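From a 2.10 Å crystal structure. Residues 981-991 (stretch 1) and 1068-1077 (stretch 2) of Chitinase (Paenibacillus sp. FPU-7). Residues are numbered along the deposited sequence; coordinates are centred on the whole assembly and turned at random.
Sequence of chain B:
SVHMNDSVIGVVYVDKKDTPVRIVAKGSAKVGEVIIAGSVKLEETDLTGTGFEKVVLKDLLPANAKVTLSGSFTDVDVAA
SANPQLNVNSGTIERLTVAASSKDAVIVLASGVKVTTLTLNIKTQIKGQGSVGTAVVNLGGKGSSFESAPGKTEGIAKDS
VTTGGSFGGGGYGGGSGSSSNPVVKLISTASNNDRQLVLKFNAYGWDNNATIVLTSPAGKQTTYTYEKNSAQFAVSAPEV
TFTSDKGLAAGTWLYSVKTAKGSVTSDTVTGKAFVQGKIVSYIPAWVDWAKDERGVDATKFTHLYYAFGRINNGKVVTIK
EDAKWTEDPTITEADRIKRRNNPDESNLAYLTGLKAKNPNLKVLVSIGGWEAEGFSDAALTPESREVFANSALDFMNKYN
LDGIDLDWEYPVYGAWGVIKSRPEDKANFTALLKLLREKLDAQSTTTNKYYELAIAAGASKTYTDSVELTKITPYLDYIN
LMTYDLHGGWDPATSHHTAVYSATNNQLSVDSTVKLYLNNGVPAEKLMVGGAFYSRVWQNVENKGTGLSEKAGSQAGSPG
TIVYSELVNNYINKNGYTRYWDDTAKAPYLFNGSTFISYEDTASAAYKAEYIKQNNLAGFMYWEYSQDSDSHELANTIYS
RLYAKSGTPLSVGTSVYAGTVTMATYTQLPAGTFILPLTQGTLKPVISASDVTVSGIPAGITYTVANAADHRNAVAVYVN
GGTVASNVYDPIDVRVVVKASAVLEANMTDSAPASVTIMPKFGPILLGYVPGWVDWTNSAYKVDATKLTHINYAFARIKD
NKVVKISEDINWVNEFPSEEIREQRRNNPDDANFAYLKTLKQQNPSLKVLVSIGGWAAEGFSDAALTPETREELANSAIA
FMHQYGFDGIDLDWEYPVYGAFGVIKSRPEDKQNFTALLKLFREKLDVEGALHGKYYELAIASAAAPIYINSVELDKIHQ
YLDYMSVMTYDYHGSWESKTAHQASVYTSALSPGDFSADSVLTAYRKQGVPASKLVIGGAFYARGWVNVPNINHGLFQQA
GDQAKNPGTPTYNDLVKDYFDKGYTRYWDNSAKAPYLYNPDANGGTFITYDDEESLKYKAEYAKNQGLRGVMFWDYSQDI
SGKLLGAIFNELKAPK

Stretch 1 (981-991) AHQASVYTSAL
Stretch 2 (1068-1077) WDNSAKAPYL

Residues 981-991 form an irregular, bowed loop, without regular helix or strand, that packs against a hairpin formed by 1068-1077, whose strands, 1068-1069 and 1074-1077, are joined by a turn. Asp1069 N bonds Ala1074 O (2.9 Å); 1070-1072 have helical phi/psi, and Lys1073 is left-handed (52/52). The CA atoms of Ser985 and Ala1074 lie 5.2 Å apart, those of Ser989 and Ala1072 4.3 Å, so the chains pass in opposite senses there.

One direct backbone hydrogen bond joins the stretches, Tyr987 N to Ala1072 O (3.0 Å). Asp1069 (chi1 t) supplies the polar centre. Asp1069 OD2 accepts from His982 NE2 (2.9 Å) and Ser989 OG (2.6 Å; chi1 t), while Asp1069 OD1 accepts from Ala1072 N (3.1 Å) and Ser1071 OG (3.0 Å), so one carboxylate both braces its own turn and holds the partner. Ser1071 (chi1 p) uses its hydroxyl twice, since Ser1071 OG also accepts from Ala990 N (2.7 Å).

Small Ala1072, Ala1074 and Ser985 permit close packing. The flat imidazole of His982 (chi1 m, chi2 -64°) offers a face to Ala1074 CB, 3.9 Å from the ring centroid, while NE2 donates at the edge; Ser985 CB lies 3.9 Å from Ala1072 CB. Val986 CG1 (chi1 p) meets Lys1073 CB at 3.6 Å; Lys1073 CG (m, m, t, t) touches the Tyr987 ring edge at CD2 (3.7 Å; chi1 m, chi2 -87°), before Lys1073 NZ reaches Asn1070 OD1 (3.2 Å).

Waters bridge His982 ND1 (2.7 Å) to Pro1075 O (2.6 Å), Val986 N (2.8 Å) to Lys1073 O (2.8 Å), and Thr988 O (2.6 Å) to Ser1071 O (2.9 Å).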

# COMPACT_ATOMS: atom_id res chain seq x y z
N ALA B 981 0.01 -4.53 29.50
CA ALA B 981 0.72 -5.47 28.59
C ALA B 981 1.35 -6.60 29.40
O ALA B 981 1.24 -6.64 30.65
CB ALA B 981 1.76 -4.73 27.72
N HIS B 982 1.94 -7.59 28.68
CA HIS B 982 2.44 -8.78 29.35
C HIS B 982 3.89 -8.49 29.79
O HIS B 982 4.73 -8.02 28.96
CB HIS B 982 2.46 -9.93 28.40
CG HIS B 982 1.11 -10.31 27.89
ND1 HIS B 982 0.11 -10.80 28.71
CD2 HIS B 982 0.62 -10.37 26.62
CE1 HIS B 982 -0.95 -11.08 27.98
NE2 HIS B 982 -0.65 -10.87 26.71
N GLN B 983 4.11 -8.67 31.08
CA GLN B 983 5.46 -8.42 31.70
C GLN B 983 6.47 -9.54 31.47
O GLN B 983 7.67 -9.29 31.57
CB GLN B 983 5.36 -8.11 33.20
CG GLN B 983 4.94 -9.27 34.12
CD GLN B 983 6.02 -9.74 35.11
OE1 GLN B 983 7.26 -9.46 34.96
NE2 GLN B 983 5.56 -10.52 36.09
N ALA B 984 5.99 -10.74 31.11
CA ALA B 984 6.80 -11.93 31.04
C ALA B 984 6.42 -12.91 29.92
O ALA B 984 6.75 -14.10 29.98
CB ALA B 984 6.71 -12.64 32.36
N SER B 985 5.75 -12.43 28.87
CA SER B 985 5.17 -13.37 27.90
C SER B 985 6.22 -14.14 27.12
O SER B 985 7.20 -13.54 26.62
CB SER B 985 4.27 -12.65 26.91
OG SER B 985 4.96 -11.62 26.24
N VAL B 986 5.99 -15.44 26.95
CA VAL B 986 6.89 -16.26 26.18
C VAL B 986 6.90 -15.96 24.67
O VAL B 986 8.03 -15.88 24.11
CB VAL B 986 6.77 -17.73 26.53
CG1 VAL B 986 5.32 -18.19 26.64
CG2 VAL B 986 7.56 -18.61 25.57
N TYR B 987 5.74 -15.66 24.05
CA TYR B 987 5.69 -15.08 22.71
C TYR B 987 5.08 -13.68 22.68
O TYR B 987 4.46 -13.21 23.66
CB TYR B 987 4.97 -16.04 21.72
CG TYR B 987 5.57 -17.47 21.66
CD1 TYR B 987 6.63 -17.81 20.82
CD2 TYR B 987 5.02 -18.46 22.38
CE1 TYR B 987 7.14 -19.15 20.76
CE2 TYR B 987 5.52 -19.74 22.36
CZ TYR B 987 6.58 -20.09 21.57
OH TYR B 987 7.02 -21.45 21.64
N THR B 988 5.39 -12.95 21.61
CA THR B 988 4.92 -11.58 21.51
C THR B 988 3.43 -11.71 21.05
O THR B 988 3.15 -12.39 20.02
CB THR B 988 5.68 -10.81 20.43
OG1 THR B 988 7.06 -10.64 20.77
CG2 THR B 988 5.06 -9.42 20.26
N SER B 989 2.49 -11.11 21.77
CA SER B 989 1.05 -11.18 21.38
C SER B 989 0.82 -10.67 19.96
O SER B 989 1.40 -9.64 19.54
CB SER B 989 0.21 -10.31 22.31
OG SER B 989 -1.18 -10.34 21.95
N ALA B 990 -0.09 -11.33 19.24
CA ALA B 990 -0.53 -10.89 17.88
C ALA B 990 -1.11 -9.49 17.95
O ALA B 990 -0.98 -8.72 17.01
CB ALA B 990 -1.54 -11.93 17.25
N LEU B 991 -1.68 -9.14 19.11
CA LEU B 991 -2.19 -7.78 19.38
C LEU B 991 -1.19 -6.74 19.87
O LEU B 991 -1.61 -5.64 20.20
CB LEU B 991 -3.39 -7.85 20.32
CG LEU B 991 -4.57 -8.64 19.71
CD1 LEU B 991 -5.81 -8.65 20.62
CD2 LEU B 991 -4.93 -8.11 18.31
N TRP B 1068 -6.31 -15.67 29.15
CA TRP B 1068 -5.23 -16.28 28.48
C TRP B 1068 -5.03 -15.64 27.12
O TRP B 1068 -5.93 -15.75 26.30
CB TRP B 1068 -5.54 -17.76 28.36
CG TRP B 1068 -4.36 -18.54 27.72
CD1 TRP B 1068 -4.28 -19.01 26.43
CD2 TRP B 1068 -3.08 -18.85 28.32
NE1 TRP B 1068 -3.08 -19.64 26.22
CE2 TRP B 1068 -2.33 -19.56 27.35
CE3 TRP B 1068 -2.52 -18.67 29.59
CZ2 TRP B 1068 -1.04 -20.09 27.63
CZ3 TRP B 1068 -1.19 -19.20 29.85
CH2 TRP B 1068 -0.50 -19.89 28.86
N ASP B 1069 -3.92 -14.95 26.90
CA ASP B 1069 -3.52 -14.51 25.55
C ASP B 1069 -2.84 -15.65 24.81
O ASP B 1069 -1.65 -16.00 25.04
CB ASP B 1069 -2.67 -13.25 25.59
CG ASP B 1069 -2.32 -12.75 24.23
OD1 ASP B 1069 -2.37 -13.53 23.24
OD2 ASP B 1069 -1.91 -11.56 24.14
N ASN B 1070 -3.59 -16.28 23.90
CA ASN B 1070 -3.10 -17.51 23.32
C ASN B 1070 -1.99 -17.25 22.36
O ASN B 1070 -1.21 -18.13 22.12
CB ASN B 1070 -4.23 -18.30 22.65
CG ASN B 1070 -3.82 -19.75 22.44
OD1 ASN B 1070 -3.55 -20.49 23.39
ND2 ASN B 1070 -3.67 -20.14 21.16
N SER B 1071 -1.92 -16.07 21.75
CA SER B 1071 -0.85 -15.83 20.85
C SER B 1071 0.43 -15.62 21.70
O SER B 1071 1.50 -16.09 21.29
CB SER B 1071 -1.11 -14.65 19.86
OG SER B 1071 -1.15 -13.44 20.52
N ALA B 1072 0.30 -14.97 22.86
CA ALA B 1072 1.45 -14.71 23.78
C ALA B 1072 1.83 -15.89 24.65
O ALA B 1072 2.95 -15.93 25.16
CB ALA B 1072 1.17 -13.50 24.67
N LYS B 1073 0.89 -16.84 24.82
CA LYS B 1073 0.94 -17.89 25.80
C LYS B 1073 1.19 -17.34 27.20
O LYS B 1073 2.06 -17.79 27.94
CB LYS B 1073 2.00 -18.96 25.40
CG LYS B 1073 1.83 -19.55 24.01
CD LYS B 1073 0.47 -20.28 23.91
CE LYS B 1073 0.18 -20.89 22.50
NZ LYS B 1073 -0.78 -22.00 22.76
N ALA B 1074 0.38 -16.38 27.55
CA ALA B 1074 0.53 -15.65 28.79
C ALA B 1074 -0.80 -15.49 29.47
O ALA B 1074 -1.77 -15.06 28.81
CB ALA B 1074 1.12 -14.26 28.51
N PRO B 1075 -0.82 -15.73 30.80
CA PRO B 1075 -1.99 -15.42 31.58
C PRO B 1075 -2.04 -13.99 32.10
O PRO B 1075 -1.00 -13.26 32.20
CB PRO B 1075 -1.85 -16.36 32.75
CG PRO B 1075 -0.34 -16.32 33.00
CD PRO B 1075 0.26 -16.27 31.65
N TYR B 1076 -3.27 -13.57 32.42
CA TYR B 1076 -3.52 -12.31 33.08
C TYR B 1076 -4.80 -12.40 33.87
O TYR B 1076 -5.63 -13.26 33.63
CB TYR B 1076 -3.56 -11.12 32.14
CG TYR B 1076 -4.54 -11.14 30.97
CD1 TYR B 1076 -4.31 -11.91 29.85
CD2 TYR B 1076 -5.67 -10.34 30.96
CE1 TYR B 1076 -5.19 -11.90 28.75
CE2 TYR B 1076 -6.55 -10.30 29.88
CZ TYR B 1076 -6.30 -11.10 28.78
OH TYR B 1076 -7.15 -11.09 27.72
N LEU B 1077 -4.92 -11.50 34.84
CA LEU B 1077 -6.07 -11.43 35.73
C LEU B 1077 -6.70 -10.08 35.46
O LEU B 1077 -5.96 -9.12 35.25
CB LEU B 1077 -5.65 -11.50 37.19
CG LEU B 1077 -5.61 -12.82 37.95
CD1 LEU B 1077 -5.47 -14.06 37.13
CD2 LEU B 1077 -4.58 -12.79 39.08
O HOH W 1 0.74 -11.65 31.17
O HOH W 2 4.19 -16.28 28.95
O HOH W 3 2.24 -14.54 18.95